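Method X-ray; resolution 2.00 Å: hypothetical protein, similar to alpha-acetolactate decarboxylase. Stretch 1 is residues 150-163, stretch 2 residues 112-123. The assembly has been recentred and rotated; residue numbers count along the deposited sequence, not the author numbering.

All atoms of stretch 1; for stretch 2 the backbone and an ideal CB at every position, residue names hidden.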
# COMPACT_ATOMS: atom_id res chain seq x y z
N LYS A 150 28.33 2.84 17.43
CA LYS A 150 27.84 4.03 18.10
C LYS A 150 28.86 5.15 18.01
O LYS A 150 30.07 4.90 17.96
CB LYS A 150 27.55 3.73 19.57
CG LYS A 150 26.66 2.52 19.80
CD LYS A 150 26.45 2.29 21.29
CE LYS A 150 25.71 0.98 21.55
NZ LYS A 150 25.62 0.68 23.01
N ARG A 151 28.38 6.39 18.00
CA ARG A 151 29.25 7.55 17.95
C ARG A 151 28.69 8.60 18.92
O ARG A 151 27.55 8.49 19.36
CB ARG A 151 29.31 8.13 16.53
CG ARG A 151 29.98 7.23 15.51
CD ARG A 151 31.44 6.98 15.85
NE ARG A 151 32.10 6.17 14.83
CZ ARG A 151 32.45 6.61 13.62
NH1 ARG A 151 32.22 7.87 13.27
NH2 ARG A 151 33.02 5.78 12.76
N GLN A 152 29.51 9.60 19.23
CA GLN A 152 29.09 10.66 20.15
C GLN A 152 29.48 12.02 19.59
O GLN A 152 30.55 12.18 19.00
CB GLN A 152 29.77 10.47 21.51
CG GLN A 152 29.55 9.11 22.14
CD GLN A 152 30.40 8.89 23.38
OE1 GLN A 152 30.34 7.83 24.01
NE2 GLN A 152 31.20 9.90 23.74
N ASP A 153 28.61 13.01 19.77
CA ASP A 153 28.87 14.36 19.29
C ASP A 153 29.31 14.34 17.84
O ASP A 153 30.39 14.81 17.49
CB ASP A 153 29.96 15.00 20.16
CG ASP A 153 29.62 14.95 21.64
OD1 ASP A 153 28.58 15.52 22.03
OD2 ASP A 153 30.39 14.33 22.40
N ILE A 154 28.45 13.77 17.00
CA ILE A 154 28.73 13.65 15.58
C ILE A 154 27.75 14.52 14.79
O ILE A 154 26.59 14.68 15.17
CB ILE A 154 28.59 12.18 15.13
CG1 ILE A 154 29.07 12.00 13.69
CG2 ILE A 154 27.14 11.73 15.27
CD1 ILE A 154 29.14 10.54 13.26
N ARG A 155 28.24 15.10 13.70
CA ARG A 155 27.40 15.94 12.86
C ARG A 155 27.02 15.17 11.59
O ARG A 155 27.88 14.60 10.91
CB ARG A 155 28.15 17.23 12.51
CG ARG A 155 27.32 18.28 11.81
CD ARG A 155 28.11 19.56 11.64
NE ARG A 155 27.47 20.48 10.70
CZ ARG A 155 28.03 21.60 10.25
NH1 ARG A 155 29.25 21.94 10.65
NH2 ARG A 155 27.38 22.38 9.39
N GLY A 156 25.73 15.16 11.29
CA GLY A 156 25.25 14.45 10.12
C GLY A 156 23.77 14.66 9.90
O GLY A 156 23.18 15.60 10.42
N ALA A 157 23.16 13.77 9.13
CA ALA A 157 21.74 13.88 8.84
C ALA A 157 21.03 12.54 8.91
O ALA A 157 21.56 11.51 8.49
CB ALA A 157 21.54 14.49 7.46
N ILE A 158 19.82 12.58 9.47
CA ILE A 158 18.98 11.40 9.57
C ILE A 158 17.87 11.62 8.55
O ILE A 158 17.31 12.71 8.48
CB ILE A 158 18.30 11.26 10.95
CG1 ILE A 158 19.33 10.91 12.03
CG2 ILE A 158 17.20 10.21 10.88
CD1 ILE A 158 18.72 10.78 13.42
N VAL A 159 17.57 10.60 7.77
CA VAL A 159 16.49 10.69 6.80
C VAL A 159 15.67 9.43 6.95
O VAL A 159 16.20 8.37 7.28
CB VAL A 159 17.01 10.81 5.34
CG1 VAL A 159 17.89 12.04 5.19
CG2 VAL A 159 17.76 9.55 4.94
N GLY A 160 14.37 9.54 6.73
CA GLY A 160 13.52 8.38 6.86
C GLY A 160 12.07 8.67 6.56
O GLY A 160 11.73 9.74 6.05
N PHE A 161 11.21 7.72 6.90
CA PHE A 161 9.79 7.86 6.65
C PHE A 161 8.95 7.30 7.77
O PHE A 161 9.38 6.41 8.51
CB PHE A 161 9.42 7.12 5.36
CG PHE A 161 10.18 7.57 4.16
CD1 PHE A 161 9.83 8.74 3.51
CD2 PHE A 161 11.26 6.83 3.70
CE1 PHE A 161 10.54 9.18 2.39
CE2 PHE A 161 11.98 7.26 2.59
CZ PHE A 161 11.62 8.44 1.93
N PHE A 162 7.74 7.82 7.90
CA PHE A 162 6.81 7.35 8.90
C PHE A 162 5.72 6.63 8.13
O PHE A 162 5.19 7.15 7.15
CB PHE A 162 6.19 8.52 9.67
CG PHE A 162 5.15 8.09 10.67
CD1 PHE A 162 5.52 7.60 11.92
CD2 PHE A 162 3.80 8.15 10.35
CE1 PHE A 162 4.57 7.16 12.83
CE2 PHE A 162 2.83 7.71 11.26
CZ PHE A 162 3.22 7.22 12.51
N THR A 163 5.39 5.42 8.57
CA THR A 163 4.36 4.61 7.94
C THR A 163 3.17 4.50 8.89
O THR A 163 3.34 4.13 10.05
CB THR A 163 4.89 3.20 7.63
OG1 THR A 163 6.02 3.31 6.75
CG2 THR A 163 3.80 2.36 6.97
N UNK A 112 1.44 8.88 5.42
CA UNK A 112 2.86 8.61 5.30
C UNK A 112 3.50 10.00 5.40
O UNK A 112 2.86 11.00 5.06
CB UNK A 112 3.22 7.88 4.01
N UNK A 113 4.74 10.06 5.85
CA UNK A 113 5.45 11.33 5.95
C UNK A 113 6.95 11.08 5.87
O UNK A 113 7.43 9.97 6.14
CB UNK A 113 5.09 12.06 7.25
N UNK A 114 7.69 12.11 5.50
CA UNK A 114 9.14 12.01 5.39
C UNK A 114 9.76 12.97 6.39
O UNK A 114 9.19 14.03 6.68
CB UNK A 114 9.62 12.31 3.97
N UNK A 115 10.92 12.61 6.92
CA UNK A 115 11.60 13.47 7.87
C UNK A 115 13.08 13.62 7.55
O UNK A 115 13.70 12.74 6.95
CB UNK A 115 11.43 12.92 9.29
N UNK A 116 13.62 14.75 7.96
CA UNK A 116 15.03 15.04 7.77
C UNK A 116 15.46 15.75 9.04
O UNK A 116 14.88 16.77 9.41
CB UNK A 116 15.29 15.88 6.52
N UNK A 117 16.44 15.18 9.72
CA UNK A 117 16.95 15.74 10.97
C UNK A 117 18.44 15.96 10.76
O UNK A 117 19.21 15.00 10.68
CB UNK A 117 16.67 14.83 12.17
N UNK A 118 18.85 17.23 10.68
CA UNK A 118 20.26 17.56 10.45
C UNK A 118 20.86 18.45 11.53
O UNK A 118 20.25 19.42 11.97
CB UNK A 118 20.41 18.25 9.09
N UNK A 119 22.09 18.12 11.94
CA UNK A 119 22.77 18.90 12.95
C UNK A 119 23.75 18.04 13.74
O UNK A 119 24.34 17.11 13.18
CB UNK A 119 21.75 19.55 13.89
N UNK A 120 23.91 18.34 15.02
CA UNK A 120 24.81 17.58 15.87
C UNK A 120 24.04 16.60 16.76
O UNK A 120 22.96 16.91 17.25
CB UNK A 120 25.65 18.53 16.73
N UNK A 121 24.60 15.41 16.94
CA UNK A 121 23.96 14.39 17.76
C UNK A 121 24.87 13.99 18.90
O UNK A 121 26.02 13.61 18.68
CB UNK A 121 23.59 13.17 16.92
N UNK A 122 24.35 14.09 20.12
CA UNK A 122 25.13 13.73 21.30
C UNK A 122 25.43 12.24 21.24
O UNK A 122 26.52 11.81 21.62
CB UNK A 122 24.39 14.09 22.59
N UNK A 123 24.46 11.47 20.77
CA UNK A 123 24.62 10.03 20.66
C UNK A 123 23.97 9.50 19.38
O UNK A 123 22.91 9.97 18.98
CB UNK A 123 24.02 9.34 21.89

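The two stretches run antiparallel, joined by paired backbone hydrogen bonds; because the strand is extended, most of its side chains alternate between two faces: that of Arg155, Ala157, Val159 and Phe161, and that of Ile154, Ile158 and Phe162.

At position 112 the CB points sideways, its ideal place 3.8 Å from Phe162 O, with the methyl of Thr163 within reach of a longer group. A large apolar side chain would suit; the residue is Phe112, whose CE1 lies 3.5 Å from Thr163 CG2.

Position 113 exchanges backbone hydrogen bonds with Phe162, whose side chain shares its face. The ideal CB stands 4.4 Å from Phe162 CB, so a small residue fits easily. It is Ser113, with OG 3.1 Å from Phe162 CB.

At position 114 the ideal CB is already 3.6 Å from Phe161 CD1, favouring a small residue. Ala114 fits, its CB packing 3.7 Å from Phe161 CD1.

Position 115 faces Gly160, which offers no side chain. The open space would accept a branched or larger apolar residue, and the extended backbone favours beta-branching. Val115 takes it; its N donates to Gly160 O (3.1 Å).

Position 116 pairs with Val159, 4.8 Å from the ideal CB to Val159 CG1. Apolar or long flexible chains would serve. Lys116 is extended, with all its chi angles t, and its end leads away while CG remains 4.4 Å from Val159 CG1.

Position 117 lies against Ile158, with the ideal CB 4.1 Å from Ile158 CB, and a beta-branched apolar residue is an obvious match. Ile117 provides it: its CB is 4.0 Å from Ile158 CB.

Position 118 looks onto Ala157, whose small methyl leaves room, with the guanidinium of Arg155 beyond. Reaching it needs a long side chain; an aromatic ring ending in a hydroxyl can both pack on the methyl and meet the charge. In Tyr118 the ring edge meets Ala157 CB, and OH accepts from Arg155 NE at 2.7 Å and, weakly, from Arg155 NH2 at 3.1 Å.

At position 119 phi/psi are 151/-147, where a CB would jam against the preceding carbonyl O. This calls for glycine, and Gly119 it is; its O accepts from Gly156 N (3.1 Å).

Position 120 sits beside Arg155's aliphatic stem; polar or beta-branched residues suit. Thr120 brings CG2 to 4.3 Å from Arg155 CG.

From position 121 the face runs past bare Gly156 to Ile158, a space for a long apolar side chain. Phe121 fills it: CE1 reaches 3.6 Å from Ile158 CD1.

Position 122 points away at a corner, its ideal CB 4.5 Å from Asp153 OD1, so many polar residues would do. Lys122 NZ is hydrogen-bonded elsewhere in the structure; its backbone O accepts from Asp153 N (3.0 Å).

At position 123 the ideal CB is 4.4 Å from Arg151 O, with Lys150's aliphatic chain nearby; a flat or long side chain suits. His123 swings its ring back, CE1 3.9 Å from Lys150 CD.

Stretch 2 112-123: FSAVKIYGTFKH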
# COMPACT_ATOMS: atom_id res chain seq x y z
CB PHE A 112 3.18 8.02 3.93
CG PHE A 112 2.97 6.54 3.83
CD1 PHE A 112 3.98 5.66 4.19
CD2 PHE A 112 1.77 6.02 3.33
CE1 PHE A 112 3.81 4.28 4.05
CE2 PHE A 112 1.59 4.65 3.19
CZ PHE A 112 2.61 3.78 3.55
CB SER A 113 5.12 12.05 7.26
OG SER A 113 5.47 11.25 8.38
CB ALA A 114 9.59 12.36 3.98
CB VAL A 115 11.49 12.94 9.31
CG1 VAL A 115 10.04 12.81 9.71
CG2 VAL A 115 12.21 11.60 9.43
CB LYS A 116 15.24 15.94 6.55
CG LYS A 116 16.71 16.13 6.21
CD LYS A 116 16.91 16.91 4.92
CE LYS A 116 18.39 16.99 4.57
NZ LYS A 116 18.63 17.69 3.27
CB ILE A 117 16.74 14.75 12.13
CG1 ILE A 117 15.25 14.40 12.24
CG2 ILE A 117 17.26 15.35 13.43
CD1 ILE A 117 14.95 13.22 13.14
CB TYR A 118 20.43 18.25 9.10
CG TYR A 118 21.86 18.67 8.87
CD1 TYR A 118 22.84 17.73 8.53
CD2 TYR A 118 22.26 19.99 9.09
CE1 TYR A 118 24.18 18.09 8.43
CE2 TYR A 118 23.60 20.36 9.00
CZ TYR A 118 24.55 19.41 8.67
OH TYR A 118 25.89 19.76 8.62
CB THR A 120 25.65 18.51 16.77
OG1 THR A 120 24.77 19.36 17.53
CG2 THR A 120 26.57 19.38 15.92
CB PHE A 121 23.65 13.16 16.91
CG PHE A 121 22.64 13.43 15.83
CD1 PHE A 121 21.28 13.28 16.09
CD2 PHE A 121 23.04 13.86 14.58
CE1 PHE A 121 20.33 13.56 15.10
CE2 PHE A 121 22.10 14.15 13.58
CZ PHE A 121 20.75 13.99 13.85
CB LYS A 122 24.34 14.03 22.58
CG LYS A 122 23.84 15.45 22.66
CD LYS A 122 23.23 15.75 24.03
CE LYS A 122 24.29 15.70 25.11
NZ LYS A 122 23.76 16.13 26.44
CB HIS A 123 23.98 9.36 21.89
CG HIS A 123 24.02 7.87 21.86
ND1 HIS A 123 25.19 7.15 21.76
CD2 HIS A 123 23.03 6.95 21.94
CE1 HIS A 123 24.92 5.86 21.78
NE2 HIS A 123 23.61 5.71 21.88
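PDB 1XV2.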